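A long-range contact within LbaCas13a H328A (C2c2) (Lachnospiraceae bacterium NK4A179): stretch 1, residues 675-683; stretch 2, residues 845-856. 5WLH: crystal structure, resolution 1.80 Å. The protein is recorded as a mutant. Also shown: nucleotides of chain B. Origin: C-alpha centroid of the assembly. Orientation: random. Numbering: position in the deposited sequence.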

# COMPACT_ATOMS: atom_id res chain seq x y z
N VAL A 675 4.06 -17.78 -1.98
CA VAL A 675 4.96 -18.86 -1.59
C VAL A 675 6.24 -18.22 -1.06
O VAL A 675 6.77 -17.31 -1.70
CB VAL A 675 5.26 -19.78 -2.78
CG1 VAL A 675 6.26 -20.85 -2.37
CG2 VAL A 675 3.97 -20.42 -3.30
N PRO A 676 6.75 -18.64 0.10
CA PRO A 676 7.99 -18.05 0.61
C PRO A 676 9.09 -18.04 -0.43
O PRO A 676 9.27 -19.02 -1.17
CB PRO A 676 8.35 -18.96 1.80
CG PRO A 676 7.06 -19.46 2.28
CD PRO A 676 6.18 -19.63 1.04
N SER A 677 9.82 -16.94 -0.50
CA SER A 677 10.88 -16.82 -1.49
C SER A 677 11.97 -17.82 -1.18
O SER A 677 12.16 -18.23 -0.04
CB SER A 677 11.47 -15.41 -1.48
OG SER A 677 12.28 -15.23 -0.32
N PHE A 678 12.70 -18.23 -2.23
CA PHE A 678 13.84 -19.11 -2.02
C PHE A 678 14.77 -18.52 -0.97
O PHE A 678 15.23 -19.22 -0.06
CB PHE A 678 14.61 -19.34 -3.32
CG PHE A 678 15.93 -20.04 -3.12
CD1 PHE A 678 15.96 -21.40 -2.88
CD2 PHE A 678 17.11 -19.33 -3.14
CE1 PHE A 678 17.17 -22.05 -2.68
CE2 PHE A 678 18.32 -19.96 -2.94
CZ PHE A 678 18.34 -21.33 -2.71
N ASN A 679 15.02 -17.20 -1.07
CA ASN A 679 15.99 -16.53 -0.22
C ASN A 679 15.57 -16.46 1.24
O ASN A 679 16.43 -16.22 2.09
CB ASN A 679 16.25 -15.12 -0.75
CG ASN A 679 16.65 -15.13 -2.19
OD1 ASN A 679 15.84 -15.47 -3.06
ND2 ASN A 679 17.90 -14.78 -2.48
N LYS A 680 14.28 -16.62 1.53
CA LYS A 680 13.84 -16.72 2.92
C LYS A 680 13.88 -18.15 3.44
O LYS A 680 14.15 -18.36 4.62
CB LYS A 680 12.42 -16.17 3.07
CG LYS A 680 12.29 -14.67 2.77
CD LYS A 680 12.70 -13.80 3.95
CE LYS A 680 12.23 -12.34 3.76
NZ LYS A 680 10.73 -12.13 3.68
N VAL A 681 13.61 -19.12 2.57
CA VAL A 681 13.71 -20.53 2.97
C VAL A 681 15.17 -20.92 3.16
O VAL A 681 15.51 -21.62 4.12
CB VAL A 681 13.02 -21.42 1.92
CG1 VAL A 681 13.18 -22.90 2.28
CG2 VAL A 681 11.53 -21.08 1.84
N PHE A 682 16.04 -20.47 2.26
CA PHE A 682 17.48 -20.73 2.32
C PHE A 682 18.16 -19.37 2.47
O PHE A 682 18.47 -18.70 1.48
CB PHE A 682 17.95 -21.48 1.08
CG PHE A 682 17.48 -22.89 1.05
CD1 PHE A 682 18.21 -23.90 1.67
CD2 PHE A 682 16.28 -23.21 0.45
CE1 PHE A 682 17.75 -25.21 1.66
CE2 PHE A 682 15.82 -24.52 0.43
CZ PHE A 682 16.55 -25.51 1.04
N VAL A 683 18.36 -18.96 3.72
CA VAL A 683 19.00 -17.68 3.99
C VAL A 683 20.45 -17.75 3.54
O VAL A 683 21.18 -18.68 3.91
CB VAL A 683 18.89 -17.34 5.48
CG1 VAL A 683 19.65 -16.07 5.78
CG2 VAL A 683 17.43 -17.21 5.88
P A B 34 9.56 -14.76 -5.54
OP1 A B 34 9.00 -15.09 -6.88
OP2 A B 34 9.68 -15.83 -4.48
O5' A B 34 10.95 -14.02 -5.59
C5' A B 34 11.26 -13.09 -6.61
C4' A B 34 12.75 -12.96 -6.83
O4' A B 34 13.35 -12.17 -5.76
C3' A B 34 13.51 -14.29 -6.89
O3' A B 34 14.49 -14.24 -7.91
C2' A B 34 14.23 -14.33 -5.53
O2' A B 34 15.43 -15.07 -5.52
C1' A B 34 14.49 -12.84 -5.29
N9 A B 34 14.74 -12.52 -3.88
C8 A B 34 13.95 -12.63 -2.77
N7 A B 34 14.55 -12.28 -1.65
C5 A B 34 15.84 -11.94 -2.05
C6 A B 34 16.98 -11.49 -1.36
N6 A B 34 17.03 -11.30 -0.04
N1 A B 34 18.10 -11.25 -2.07
C2 A B 34 18.07 -11.45 -3.40
N3 A B 34 17.06 -11.87 -4.16
C4 A B 34 15.96 -12.09 -3.42
P G B 33 8.54 -13.50 0.83
OP1 G B 33 9.14 -14.84 1.09
OP2 G B 33 9.25 -12.27 1.31
O5' G B 33 8.34 -13.32 -0.73
C5' G B 33 7.63 -14.30 -1.48
C4' G B 33 7.38 -13.79 -2.88
O4' G B 33 6.48 -12.63 -2.82
C3' G B 33 8.64 -13.30 -3.61
O3' G B 33 8.56 -13.65 -4.97
C2' G B 33 8.52 -11.79 -3.50
O2' G B 33 9.22 -11.05 -4.47
C1' G B 33 7.02 -11.61 -3.62
N9 G B 33 6.59 -10.26 -3.22
C8 G B 33 5.89 -9.38 -4.02
N7 G B 33 5.75 -8.20 -3.47
C5 G B 33 6.43 -8.30 -2.27
C6 G B 33 6.62 -7.34 -1.26
O6 G B 33 6.20 -6.17 -1.22
N1 G B 33 7.35 -7.84 -0.21
C2 G B 33 7.85 -9.12 -0.12
N2 G B 33 8.53 -9.41 0.99
N3 G B 33 7.69 -10.03 -1.05
C4 G B 33 6.97 -9.56 -2.10
P C B 41 18.04 -12.45 4.93
OP1 C B 41 19.03 -12.76 3.86
OP2 C B 41 16.68 -13.02 4.87
O5' C B 41 18.59 -12.83 6.38
C5' C B 41 19.97 -12.74 6.71
C4' C B 41 20.21 -12.34 8.15
O4' C B 41 19.96 -10.92 8.31
C3' C B 41 19.31 -12.99 9.20
O3' C B 41 19.73 -14.29 9.57
C2' C B 41 19.41 -12.00 10.35
O2' C B 41 20.63 -12.17 11.05
C1' C B 41 19.47 -10.67 9.61
N1 C B 41 18.15 -10.02 9.49
C2 C B 41 17.62 -9.41 10.63
O2 C B 41 18.28 -9.46 11.67
N3 C B 41 16.41 -8.79 10.56
C4 C B 41 15.75 -8.77 9.40
N4 C B 41 14.55 -8.15 9.35
C5 C B 41 16.27 -9.38 8.22
C6 C B 41 17.47 -9.99 8.31
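Stretch 2, residues 845-856: LLLVNLRKAFLE

Stretch 2 is helical throughout, a segment of a longer helix that begins before Leu845 and continues past Glu856, and each backbone NH from Asn849 to Glu856 bonds to the carbonyl four residues earlier. It lies against a short, mostly irregular piece of chain: Val675 to Ser677 are extended, Phe678 to Val681 form a single helical turn, and Phe682 is the first residue to leave helical angles. Contacts advance along both stretches, from Pro676 against Leu846, Leu847 and Leu850 to Phe682 against Arg851, Phe854 and Leu855. The backbones come nearest at Val681 and Leu847, whose CA atoms are 5.1 Å apart, and the contact buries 522 Å² in total.

Apolar packing makes up much of this contact. The compact ring of Pro676 fits among leucine methyls: its CB lies 3.5 Å from Leu847 CD2, and its CG lies 3.7 Å from Leu850 CD1 and 3.9 Å from Leu846 CD2. Val681 extends the same patch, with CG2 3.7 Å from Leu847 CD2 and 4.2 Å from Leu850 CD1. Leu847 CD2 thus touches both residues; the side chain leaves CA sideways, and its m, t rotamer carries its end nearer stretch 1.

The aromatic contacts centre on Phe682, whose m rotamer brings its ring to the helix. Arg851 CG lies over one face, 4.1 Å from the centroid of the Phe682 ring, in a CH-pi contact that uses the aliphatic part of the arginine. Leu855 CD2 approaches the ring edge, 4.0 Å from Phe682 CE1. Phe854 points toward stretch 1 and meets the ring obliquely: its CD2 is 3.4 Å from Phe682 CZ, and the planes are inclined at 63°.

Polar contact is concentrated at Arg851. Arg851 NE donates to Val681 O at 2.9 Å, and Arg851 NH2 adds a weak bond to the same atom at 3.2 Å, so one carbonyl receives both donors near the guanidinium plane. Arginine suits this place because its long chain can lay its CG methylene over the Phe682 ring and still deliver its charged end to the backbone.

The other side of stretch 1 serves the RNA. Ser677 caps the short helix, its OG accepting from Lys680 N at 3.1 Å, while Ser677 N donates to OP1 of G33 at 2.7 Å. Lys680 NZ reaches OP2 of G33 at 2.8 Å, an apt use of a positive charge, and Asn679 OD1 accepts from O2' of A34 at 2.5 Å.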

# COMPACT_ATOMS: atom_id res chain seq x y z
N LEU A 845 7.19 -22.44 10.56
CA LEU A 845 6.84 -23.81 10.25
C LEU A 845 6.74 -24.02 8.75
O LEU A 845 7.12 -25.07 8.23
CB LEU A 845 5.54 -24.19 10.95
CG LEU A 845 5.72 -24.43 12.45
CD1 LEU A 845 4.42 -24.85 13.10
CD2 LEU A 845 6.81 -25.46 12.68
N LEU A 846 6.23 -23.02 8.02
CA LEU A 846 6.19 -23.17 6.57
C LEU A 846 7.59 -23.19 5.98
O LEU A 846 7.92 -24.06 5.17
CB LEU A 846 5.34 -22.05 5.96
CG LEU A 846 4.89 -22.24 4.52
CD1 LEU A 846 4.19 -23.58 4.33
CD2 LEU A 846 3.97 -21.08 4.13
N LEU A 847 8.44 -22.23 6.38
CA LEU A 847 9.82 -22.19 5.90
C LEU A 847 10.55 -23.49 6.23
O LEU A 847 11.30 -24.02 5.41
CB LEU A 847 10.57 -21.00 6.49
CG LEU A 847 10.06 -19.58 6.21
CD1 LEU A 847 10.82 -18.57 7.06
CD2 LEU A 847 10.21 -19.24 4.76
N VAL A 848 10.33 -24.02 7.43
CA VAL A 848 11.02 -25.25 7.82
C VAL A 848 10.57 -26.41 6.95
O VAL A 848 11.39 -27.17 6.42
CB VAL A 848 10.80 -25.54 9.32
CG1 VAL A 848 11.23 -26.96 9.65
CG2 VAL A 848 11.56 -24.55 10.17
N ASN A 849 9.26 -26.57 6.77
CA ASN A 849 8.76 -27.70 6.01
C ASN A 849 9.16 -27.60 4.54
O ASN A 849 9.46 -28.62 3.91
CB ASN A 849 7.25 -27.81 6.14
CG ASN A 849 6.83 -28.49 7.43
OD1 ASN A 849 6.72 -29.71 7.49
ND2 ASN A 849 6.59 -27.70 8.47
N LEU A 850 9.18 -26.38 3.99
CA LEU A 850 9.67 -26.20 2.63
C LEU A 850 11.15 -26.52 2.53
O LEU A 850 11.59 -27.17 1.57
CB LEU A 850 9.40 -24.76 2.16
CG LEU A 850 7.98 -24.44 1.69
CD1 LEU A 850 7.83 -22.94 1.42
CD2 LEU A 850 7.61 -25.22 0.45
N ARG A 851 11.95 -26.07 3.50
CA ARG A 851 13.39 -26.27 3.46
C ARG A 851 13.74 -27.75 3.48
O ARG A 851 14.59 -28.21 2.72
CB ARG A 851 14.03 -25.53 4.64
CG ARG A 851 15.54 -25.51 4.66
CD ARG A 851 16.03 -24.99 6.01
NE ARG A 851 15.67 -23.58 6.20
CZ ARG A 851 14.85 -23.12 7.14
NH1 ARG A 851 14.29 -23.96 8.00
NH2 ARG A 851 14.58 -21.82 7.21
N LYS A 852 13.05 -28.51 4.33
CA LYS A 852 13.31 -29.94 4.40
C LYS A 852 12.78 -30.67 3.17
O LYS A 852 13.45 -31.56 2.64
CB LYS A 852 12.73 -30.51 5.70
CG LYS A 852 13.38 -29.92 6.96
CD LYS A 852 14.89 -29.65 6.77
CE LYS A 852 15.45 -28.75 7.87
NZ LYS A 852 16.71 -28.06 7.51
N ALA A 853 11.58 -30.30 2.69
CA ALA A 853 11.08 -30.89 1.46
C ALA A 853 12.04 -30.65 0.29
O ALA A 853 12.22 -31.52 -0.56
CB ALA A 853 9.68 -30.35 1.13
N PHE A 854 12.64 -29.45 0.24
CA PHE A 854 13.56 -29.15 -0.86
C PHE A 854 14.82 -30.00 -0.78
O PHE A 854 15.29 -30.53 -1.79
CB PHE A 854 13.93 -27.66 -0.85
CG PHE A 854 14.82 -27.25 -1.99
CD1 PHE A 854 14.27 -26.86 -3.21
CD2 PHE A 854 16.20 -27.26 -1.86
CE1 PHE A 854 15.09 -26.49 -4.26
CE2 PHE A 854 17.04 -26.88 -2.90
CZ PHE A 854 16.47 -26.48 -4.12
N LEU A 855 15.39 -30.12 0.42
CA LEU A 855 16.59 -30.93 0.56
C LEU A 855 16.33 -32.36 0.13
O LEU A 855 17.16 -32.97 -0.56
CB LEU A 855 17.10 -30.87 2.00
CG LEU A 855 17.55 -29.47 2.45
CD1 LEU A 855 17.75 -29.40 3.96
CD2 LEU A 855 18.81 -29.02 1.72
N GLU A 856 15.17 -32.91 0.50
CA GLU A 856 14.84 -34.27 0.10
C GLU A 856 14.62 -34.36 -1.41
O GLU A 856 15.02 -35.35 -2.04
CB GLU A 856 13.60 -34.76 0.86
CG GLU A 856 13.05 -36.09 0.37
CD GLU A 856 11.95 -36.63 1.26
OE1 GLU A 856 12.21 -37.61 1.99
OE2 GLU A 856 10.82 -36.09 1.23